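Local coordinates for CELL WALL surface anchor family protein (Streptococcus pneumoniae, PDB 2WW8) that serves as the pilus adhesin RrgA and probably attaches the bacterium to host cells through an integrin-like domain, at residues S211-L225 and Y582-E594. Residues are numbered along the deposited sequence; the frame is centred on the assembly and turned at random.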
ATOM      1  N   SER A 211       5.730  -4.467   9.400  1.00 13.67           N
ATOM      2  CA  SER A 211       4.844  -5.538   9.841  0.50 14.42           C
ATOM      3  C   SER A 211       5.720  -6.741  10.127  1.00 14.44           C
ATOM      4  O   SER A 211       6.766  -6.948   9.467  1.00 14.18           O
ATOM      5  CB  SER A 211       3.816  -5.837   8.762  0.50 13.37           C
ATOM      6  OG  SER A 211       4.400  -6.695   7.812  0.50 13.56           O
ATOM      7  N   GLY A 212       5.344  -7.499  11.156  1.00 14.47           N
ATOM      8  CA  GLY A 212       6.177  -8.617  11.621  1.00 11.75           C
ATOM      9  C   GLY A 212       5.728  -9.990  11.128  1.00 12.49           C
ATOM     10  O   GLY A 212       4.837 -10.152  10.251  1.00 11.81           O
ATOM     11  N   LYS A 213       6.343 -10.995  11.733  1.00 12.75           N
ATOM     12  CA  LYS A 213       6.053 -12.378  11.403  1.00 11.72           C
ATOM     13  C   LYS A 213       6.126 -13.208  12.694  1.00 12.46           C
ATOM     14  O   LYS A 213       7.039 -13.046  13.512  1.00 11.91           O
ATOM     15  CB  LYS A 213       7.063 -12.903  10.368  1.00 12.14           C
ATOM     16  CG  LYS A 213       6.804 -14.356   9.924  1.00 15.52           C
ATOM     17  CD  LYS A 213       7.713 -14.803   8.781  1.00 18.58           C
ATOM     18  CE  LYS A 213       7.576 -13.931   7.509  1.00 22.02           C
ATOM     19  NZ  LYS A 213       8.556 -14.338   6.421  1.00 20.40           N
ATOM     20  N   THR A 214       5.164 -14.103  12.877  1.00 11.32           N
ATOM     21  CA  THR A 214       5.225 -15.058  13.959  1.00 11.93           C
ATOM     22  C   THR A 214       5.879 -16.362  13.452  1.00 12.47           C
ATOM     23  O   THR A 214       5.407 -16.960  12.484  1.00 12.12           O
ATOM     24  CB  THR A 214       3.782 -15.311  14.558  1.00 12.75           C
ATOM     25  OG1 THR A 214       3.247 -14.053  15.013  1.00 17.91           O
ATOM     26  CG2 THR A 214       3.878 -16.269  15.755  1.00 11.47           C
ATOM     27  N   VAL A 215       6.927 -16.826  14.141  1.00 12.88           N
ATOM     28  CA  VAL A 215       7.703 -18.038  13.800  1.00 12.30           C
ATOM     29  C   VAL A 215       7.430 -19.099  14.859  1.00 13.04           C
ATOM     30  O   VAL A 215       7.540 -18.809  16.063  1.00 11.88           O
ATOM     31  CB  VAL A 215       9.222 -17.754  13.761  1.00 12.41           C
ATOM     32  CG1 VAL A 215       9.946 -18.975  13.154  1.00 13.12           C
ATOM     33  CG2 VAL A 215       9.483 -16.510  12.942  1.00 15.57           C
ATOM     34  N   TYR A 216       7.021 -20.305  14.444  1.00 11.72           N
ATOM     35  CA  TYR A 216       6.834 -21.381  15.387  1.00 14.09           C
ATOM     36  C   TYR A 216       8.050 -22.298  15.259  1.00 17.27           C
ATOM     37  O   TYR A 216       8.455 -22.629  14.144  1.00 18.58           O
ATOM     38  CB  TYR A 216       5.539 -22.123  15.038  1.00 13.70           C
ATOM     39  CG  TYR A 216       4.332 -21.211  15.103  1.00 11.80           C
ATOM     40  CD1 TYR A 216       3.795 -20.842  16.336  1.00  8.88           C
ATOM     41  CD2 TYR A 216       3.740 -20.719  13.937  1.00 12.54           C
ATOM     42  CE1 TYR A 216       2.715 -19.988  16.420  1.00 11.77           C
ATOM     43  CE2 TYR A 216       2.655 -19.867  13.999  1.00 15.67           C
ATOM     44  CZ  TYR A 216       2.151 -19.526  15.244  1.00 17.53           C
ATOM     45  OH  TYR A 216       1.085 -18.676  15.322  1.00 18.03           O
ATOM     46  N   GLU A 217       8.649 -22.744  16.355  1.00 18.35           N
ATOM     47  CA  GLU A 217       9.822 -23.603  16.204  1.00 20.82           C
ATOM     48  C   GLU A 217       9.556 -24.859  17.012  1.00 21.82           C
ATOM     49  O   GLU A 217       9.035 -24.799  18.127  1.00 20.44           O
ATOM     50  CB  GLU A 217      11.114 -22.872  16.631  1.00 20.72           C
ATOM     51  CG  GLU A 217      11.311 -21.494  15.968  1.00 30.40           C
ATOM     52  CD  GLU A 217      12.534 -20.681  16.452  1.00 40.32           C
ATOM     53  OE1 GLU A 217      13.573 -21.308  16.776  1.00 43.87           O
ATOM     54  OE2 GLU A 217      12.461 -19.419  16.503  1.00 42.43           O
ATOM     55  N   GLN A 218       9.896 -26.014  16.443  1.00 24.09           N
ATOM     56  CA  GLN A 218       9.666 -27.246  17.157  1.00 27.16           C
ATOM     57  C   GLN A 218      10.749 -27.385  18.204  1.00 29.40           C
ATOM     58  O   GLN A 218      11.793 -26.755  18.166  1.00 27.38           O
ATOM     59  CB  GLN A 218       9.667 -28.511  16.301  1.00 26.76           C
ATOM     60  CG  GLN A 218       8.646 -28.559  15.184  1.00 31.55           C
ATOM     61  CD  GLN A 218       9.156 -27.895  13.908  1.00 35.97           C
ATOM     62  OE1 GLN A 218      10.314 -27.413  13.804  1.00 42.37           O
ATOM     63  NE2 GLN A 218       8.274 -27.836  12.929  1.00 32.87           N
ATOM     64  N   LYS A 219      10.472 -28.246  19.163  1.00 34.53           N
ATOM     65  CA  LYS A 219      11.495 -28.492  20.178  1.00 39.60           C
ATOM     66  C   LYS A 219      12.828 -28.977  19.554  1.00 42.48           C
ATOM     67  O   LYS A 219      13.906 -28.727  20.111  1.00 42.93           O
ATOM     68  CB  LYS A 219      10.865 -29.261  21.342  1.00 39.22           C
ATOM     69  CG  LYS A 219       9.416 -28.679  21.594  1.00 40.42           C
ATOM     70  CD  LYS A 219       9.239 -27.467  22.533  1.00 35.22           C
ATOM     71  CE  LYS A 219       7.883 -26.795  22.318  1.00 35.52           C
ATOM     72  NZ  LYS A 219       7.099 -26.222  23.477  1.00 33.12           N
ATOM     73  N   ASP A 220      12.752 -29.573  18.354  1.00 45.12           N
ATOM     74  CA  ASP A 220      13.932 -29.927  17.541  1.00 46.52           C
ATOM     75  C   ASP A 220      13.871 -29.418  16.095  1.00 46.33           C
ATOM     76  O   ASP A 220      13.141 -29.998  15.290  1.00 45.93           O
ATOM     77  CB  ASP A 220      14.162 -31.452  17.492  1.00 46.62           C
ATOM     78  CG  ASP A 220      15.428 -31.802  16.697  1.00 50.05           C
ATOM     79  OD1 ASP A 220      15.862 -30.924  15.909  1.00 50.20           O
ATOM     80  OD2 ASP A 220      16.010 -32.909  16.851  1.00 51.48           O
ATOM     81  N   LYS A 221      14.661 -28.398  15.750  1.00 46.24           N
ATOM     82  CA  LYS A 221      14.496 -27.662  14.477  1.00 46.52           C
ATOM     83  C   LYS A 221      14.580 -28.499  13.197  1.00 45.78           C
ATOM     84  O   LYS A 221      13.895 -28.219  12.191  1.00 45.95           O
ATOM     85  CB  LYS A 221      15.465 -26.476  14.339  1.00 47.04           C
ATOM     86  CG  LYS A 221      15.091 -25.245  15.153  1.00 50.04           C
ATOM     87  CD  LYS A 221      15.388 -25.431  16.649  1.00 52.75           C
ATOM     88  CE  LYS A 221      15.105 -24.169  17.467  1.00 54.24           C
ATOM     89  NZ  LYS A 221      15.806 -23.018  16.823  1.00 55.53           N
ATOM     90  N   SER A 222      15.429 -29.523  13.264  1.00 42.78           N
ATOM     91  CA  SER A 222      15.629 -30.431  12.143  1.00 39.25           C
ATOM     92  C   SER A 222      14.475 -31.430  11.927  1.00 35.74           C
ATOM     93  O   SER A 222      14.510 -32.236  10.964  1.00 36.05           O
ATOM     94  CB  SER A 222      16.982 -31.130  12.321  1.00 39.84           C
ATOM     95  OG  SER A 222      16.887 -31.948  13.476  1.00 41.83           O
ATOM     96  N   VAL A 223      13.465 -31.369  12.805  1.00 29.18           N
ATOM     97  CA  VAL A 223      12.343 -32.276  12.738  1.00 23.03           C
ATOM     98  C   VAL A 223      11.071 -31.462  12.436  1.00 20.84           C
ATOM     99  O   VAL A 223      10.481 -30.907  13.360  1.00 17.66           O
ATOM    100  CB  VAL A 223      12.243 -33.150  14.033  1.00 24.10           C
ATOM    101  CG1 VAL A 223      11.132 -34.126  14.020  1.00 17.74           C
ATOM    102  CG2 VAL A 223      13.526 -33.985  14.221  1.00 24.50           C
ATOM    103  N   PRO A 224      10.640 -31.452  11.158  1.00 16.87           N
ATOM    104  CA  PRO A 224       9.436 -30.744  10.779  1.00 16.86           C
ATOM    105  C   PRO A 224       8.233 -31.594  11.191  1.00 14.72           C
ATOM    106  O   PRO A 224       8.404 -32.725  11.679  1.00 14.76           O
ATOM    107  CB  PRO A 224       9.598 -30.603   9.267  1.00 16.35           C
ATOM    108  CG  PRO A 224      10.176 -31.913   8.901  1.00 14.80           C
ATOM    109  CD  PRO A 224      11.218 -32.150   9.994  1.00 16.75           C
ATOM    110  N   LEU A 225       7.048 -31.013  11.014  1.00 13.70           N
ATOM    111  CA  LEU A 225       5.777 -31.686  11.355  1.00 12.49           C
ATOM    112  C   LEU A 225       5.058 -32.245  10.149  1.00 11.41           C
ATOM    113  O   LEU A 225       4.999 -31.587   9.119  1.00 11.40           O
ATOM    114  CB  LEU A 225       4.806 -30.673  11.966  1.00 10.98           C
ATOM    115  CG  LEU A 225       5.337 -29.890  13.175  1.00 14.20           C
ATOM    116  CD1 LEU A 225       4.272 -28.852  13.561  1.00 13.07           C
ATOM    117  CD2 LEU A 225       5.631 -30.824  14.368  1.00 12.98           C
ATOM    118  N   TYR A 582      -2.808 -26.624  22.219  1.00  8.95           N
ATOM    119  CA  TYR A 582      -2.160 -27.934  21.991  1.00 10.12           C
ATOM    120  C   TYR A 582      -1.014 -27.737  20.966  1.00 12.06           C
ATOM    121  O   TYR A 582       0.082 -28.316  21.128  1.00 12.43           O
ATOM    122  CB  TYR A 582      -3.173 -29.002  21.524  1.00  9.65           C
ATOM    123  CG  TYR A 582      -4.020 -29.600  22.619  1.00 12.78           C
ATOM    124  CD1 TYR A 582      -3.450 -29.988  23.816  1.00 10.69           C
ATOM    125  CD2 TYR A 582      -5.393 -29.821  22.441  1.00 12.16           C
ATOM    126  CE1 TYR A 582      -4.178 -30.527  24.834  1.00 10.56           C
ATOM    127  CE2 TYR A 582      -6.126 -30.425  23.455  1.00 10.91           C
ATOM    128  CZ  TYR A 582      -5.530 -30.752  24.631  1.00 15.77           C
ATOM    129  OH  TYR A 582      -6.238 -31.331  25.640  1.00 15.16           O
ATOM    130  N   PHE A 583      -1.242 -26.882  19.959  1.00 11.63           N
ATOM    131  CA  PHE A 583      -0.173 -26.532  19.039  1.00 12.56           C
ATOM    132  C   PHE A 583       1.090 -26.066  19.819  1.00 15.46           C
ATOM    133  O   PHE A 583       2.220 -26.449  19.512  1.00 15.07           O
ATOM    134  CB  PHE A 583      -0.695 -25.512  18.020  1.00 10.69           C
ATOM    135  CG  PHE A 583       0.292 -25.175  16.900  1.00 14.53           C
ATOM    136  CD1 PHE A 583       0.903 -26.200  16.182  1.00 17.35           C
ATOM    137  CD2 PHE A 583       0.611 -23.877  16.574  1.00 15.14           C
ATOM    138  CE1 PHE A 583       1.800 -25.928  15.141  1.00 18.82           C
ATOM    139  CE2 PHE A 583       1.570 -23.589  15.555  1.00 16.46           C
ATOM    140  CZ  PHE A 583       2.133 -24.623  14.824  1.00 16.07           C
ATOM    141  N   HIS A 584       0.875 -25.186  20.802  1.00 14.04           N
ATOM    142  CA  HIS A 584       1.936 -24.633  21.594  1.00 14.41           C
ATOM    143  C   HIS A 584       2.532 -25.681  22.555  1.00 14.36           C
ATOM    144  O   HIS A 584       3.489 -25.376  23.236  1.00 14.47           O
ATOM    145  CB  HIS A 584       1.521 -23.345  22.333  1.00 13.62           C
ATOM    146  CG  HIS A 584       1.423 -22.139  21.456  1.00 19.55           C
ATOM    147  ND1 HIS A 584       0.359 -21.912  20.609  1.00 24.03           N
ATOM    148  CD2 HIS A 584       2.248 -21.074  21.304  1.00 23.46           C
ATOM    149  CE1 HIS A 584       0.532 -20.771  19.963  1.00 23.26           C
ATOM    150  NE2 HIS A 584       1.676 -20.251  20.363  1.00 24.52           N
ATOM    151  N   THR A 585       2.052 -26.917  22.624  1.00 15.01           N
ATOM    152  CA  THR A 585       2.829 -27.823  23.463  1.00 15.47           C
ATOM    153  C   THR A 585       3.948 -28.434  22.611  1.00 16.05           C
ATOM    154  O   THR A 585       4.815 -29.103  23.140  1.00 16.91           O
ATOM    155  CB  THR A 585       1.980 -28.956  24.097  1.00 16.15           C
ATOM    156  OG1 THR A 585       1.521 -29.827  23.051  1.00 12.95           O
ATOM    157  CG2 THR A 585       0.800 -28.408  24.911  1.00 12.88           C
ATOM    158  N   ILE A 586       3.910 -28.267  21.295  1.00 16.59           N
ATOM    159  CA  ILE A 586       4.921 -28.883  20.448  1.00 16.59           C
ATOM    160  C   ILE A 586       5.741 -27.844  19.695  1.00 17.44           C
ATOM    161  O   ILE A 586       6.764 -28.208  19.111  1.00 18.37           O
ATOM    162  CB  ILE A 586       4.344 -29.953  19.488  1.00 17.28           C
ATOM    163  CG1 ILE A 586       3.314 -29.372  18.538  1.00 17.39           C
ATOM    164  CG2 ILE A 586       3.748 -31.072  20.360  1.00 18.91           C
ATOM    165  CD1 ILE A 586       2.618 -30.429  17.720  1.00 19.16           C
ATOM    166  N   VAL A 587       5.328 -26.578  19.735  1.00 14.83           N
ATOM    167  CA  VAL A 587       6.179 -25.524  19.158  1.00 16.36           C
ATOM    168  C   VAL A 587       6.368 -24.424  20.218  1.00 16.19           C
ATOM    169  O   VAL A 587       5.453 -24.219  21.063  1.00 17.78           O
ATOM    170  CB  VAL A 587       5.583 -24.962  17.820  1.00 17.04           C
ATOM    171  CG1 VAL A 587       5.428 -26.061  16.766  1.00 18.20           C
ATOM    172  CG2 VAL A 587       4.197 -24.300  18.033  1.00 14.17           C
ATOM    173  N   THR A 588       7.450 -23.665  20.141  1.00 16.42           N
ATOM    174  CA  THR A 588       7.472 -22.342  20.812  1.00 17.03           C
ATOM    175  C   THR A 588       7.282 -21.192  19.807  1.00 15.23           C
ATOM    176  O   THR A 588       7.728 -21.238  18.677  1.00 14.84           O
ATOM    177  CB  THR A 588       8.803 -22.074  21.570  1.00 19.25           C
ATOM    178  OG1 THR A 588       9.784 -21.600  20.641  1.00 25.22           O
ATOM    179  CG2 THR A 588       9.359 -23.327  22.260  1.00 16.18           C
ATOM    180  N   GLU A 589       6.615 -20.126  20.198  1.00 12.89           N
ATOM    181  CA  GLU A 589       6.308 -19.106  19.248  1.00 15.97           C
ATOM    182  C   GLU A 589       7.320 -17.955  19.477  1.00 16.51           C
ATOM    183  O   GLU A 589       7.640 -17.647  20.637  1.00 16.86           O
ATOM    184  CB  GLU A 589       4.862 -18.731  19.512  1.00 14.63           C
ATOM    185  CG  GLU A 589       4.529 -17.379  19.112  1.00 18.86           C
ATOM    186  CD  GLU A 589       3.106 -16.940  19.438  1.00 25.17           C
ATOM    187  OE1 GLU A 589       2.174 -17.768  19.597  1.00 23.37           O
ATOM    188  OE2 GLU A 589       2.936 -15.703  19.516  1.00 27.29           O
ATOM    189  N   LYS A 590       7.851 -17.345  18.418  1.00 14.65           N
ATOM    190  CA  LYS A 590       8.726 -16.187  18.615  1.00 15.90           C
ATOM    191  C   LYS A 590       8.356 -15.169  17.571  1.00 15.76           C
ATOM    192  O   LYS A 590       8.099 -15.548  16.429  1.00 18.58           O
ATOM    193  CB  LYS A 590      10.193 -16.597  18.406  1.00 16.72           C
ATOM    194  CG  LYS A 590      10.742 -17.278  19.645  1.00 22.02           C
ATOM    195  CD  LYS A 590      12.141 -17.898  19.510  1.00 32.98           C
ATOM    196  CE  LYS A 590      12.463 -18.635  20.837  1.00 33.80           C
ATOM    197  NZ  LYS A 590      13.543 -19.675  20.719  1.00 38.86           N
ATOM    198  N   LYS A 591       8.304 -13.888  17.910  1.00 14.24           N
ATOM    199  CA  LYS A 591       8.020 -12.847  16.934  1.00 12.45           C
ATOM    200  C   LYS A 591       9.331 -12.448  16.261  1.00 12.82           C
ATOM    201  O   LYS A 591      10.376 -12.538  16.915  1.00 12.97           O
ATOM    202  CB  LYS A 591       7.288 -11.702  17.626  1.00 14.36           C
ATOM    203  CG  LYS A 591       5.994 -12.246  18.189  1.00 14.78           C
ATOM    204  CD  LYS A 591       5.088 -11.121  18.527  1.00 23.02           C
ATOM    205  CE  LYS A 591       3.829 -11.722  19.147  1.00 27.74           C
ATOM    206  NZ  LYS A 591       2.915 -10.577  19.372  1.00 26.22           N
ATOM    207  N   SER A 592       9.279 -12.085  14.980  1.00 11.30           N
ATOM    208  CA  SER A 592      10.452 -11.730  14.201  1.00 13.37           C
ATOM    209  C   SER A 592      10.968 -10.323  14.526  1.00 14.04           C
ATOM    210  O   SER A 592      12.164 -10.054  14.330  1.00 15.83           O
ATOM    211  CB  SER A 592      10.103 -11.751  12.726  1.00 12.73           C
ATOM    212  OG  SER A 592       9.165 -10.709  12.502  1.00 13.69           O
ATOM    213  N   ILE A 593      10.087  -9.434  14.982  1.00 12.63           N
ATOM    214  CA  ILE A 593      10.489  -8.073  15.371  1.00 14.73           C
ATOM    215  C   ILE A 593      10.384  -7.990  16.882  1.00 14.86           C
ATOM    216  O   ILE A 593       9.308  -8.108  17.466  1.00 14.47           O
ATOM    217  CB  ILE A 593       9.734  -7.000  14.612  1.00 15.12           C
ATOM    218  CG1 ILE A 593      10.070  -7.169  13.125  1.00 14.81           C
ATOM    219  CG2 ILE A 593      10.089  -5.542  15.150  1.00 13.36           C
ATOM    220  CD1 ILE A 593       9.061  -6.456  12.272  1.00 17.41           C
ATOM    221  N   GLU A 594      11.541  -7.902  17.517  1.00 13.80           N
ATOM    222  CA  GLU A 594      11.542  -7.939  18.955  1.00 14.43           C
ATOM    223  C   GLU A 594      12.472  -6.845  19.538  1.00 12.17           C
ATOM    224  O   GLU A 594      13.677  -6.997  19.476  1.00 11.87           O
ATOM    225  CB  GLU A 594      11.955  -9.347  19.378  1.00 17.01           C
ATOM    226  CG  GLU A 594      12.258  -9.256  20.839  1.00 20.87           C
ATOM    227  CD  GLU A 594      11.845 -10.436  21.625  1.00 32.76           C
ATOM    228  OE1 GLU A 594      12.315 -11.573  21.315  1.00 34.84           O
ATOM    229  OE2 GLU A 594      11.088 -10.152  22.589  1.00 36.84           O
TER
HETATM  230  O   HOH W   1      -0.153 -18.191  18.022  1.00 32.60           O
HETATM  231  O   HOH W   2       8.016 -30.477  19.169  1.00 20.05           O
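Val-215 and Lys-590 pair antiparallel and satisfy each other's backbone twice, Val-215 N to Lys-590 O (2.9 Å) and Lys-590 N to Val-215 O (2.8 Å). Glu-217 and Thr-588 repeat the exchange, and Ser-592 N closes the far end on Lys-213 O at 2.8 Å. On the face carrying Tyr-216, an aromatic cluster forms: the edge of Phe-583 stands on the tyrosine ring, CE2 lying 3.6 Å above its plane, while the tyrosine turns its own edge, offset, toward the face of His-584. Both imidazole nitrogens are used. NE2 of His-584 donates to Glu-589 OE1 (2.6 Å), nearly in the plane of the imidazole and on the anti side of the carboxylate, and ND1 bonds Asn-580 O. The same OE1 accepts from a water that also bonds Tyr-216 OH. With its CG anti to the backbone N (chi1 154°), Glu-589 runs alongside the tyrosine. On the other face, Lys-221 NZ donates to Glu-217 OE1 (2.8 Å) in a salt bridge; Lys-590 NZ, 4.3 Å from Glu-217 OE1, is too far for one, and Lys-590 CD lies against Glu-217 OE2. Strands 214-218 and 587-591 form a short antiparallel ribbon carrying the chain into and out of the von Willebrand A-like domain, as expected where one domain is inserted into another.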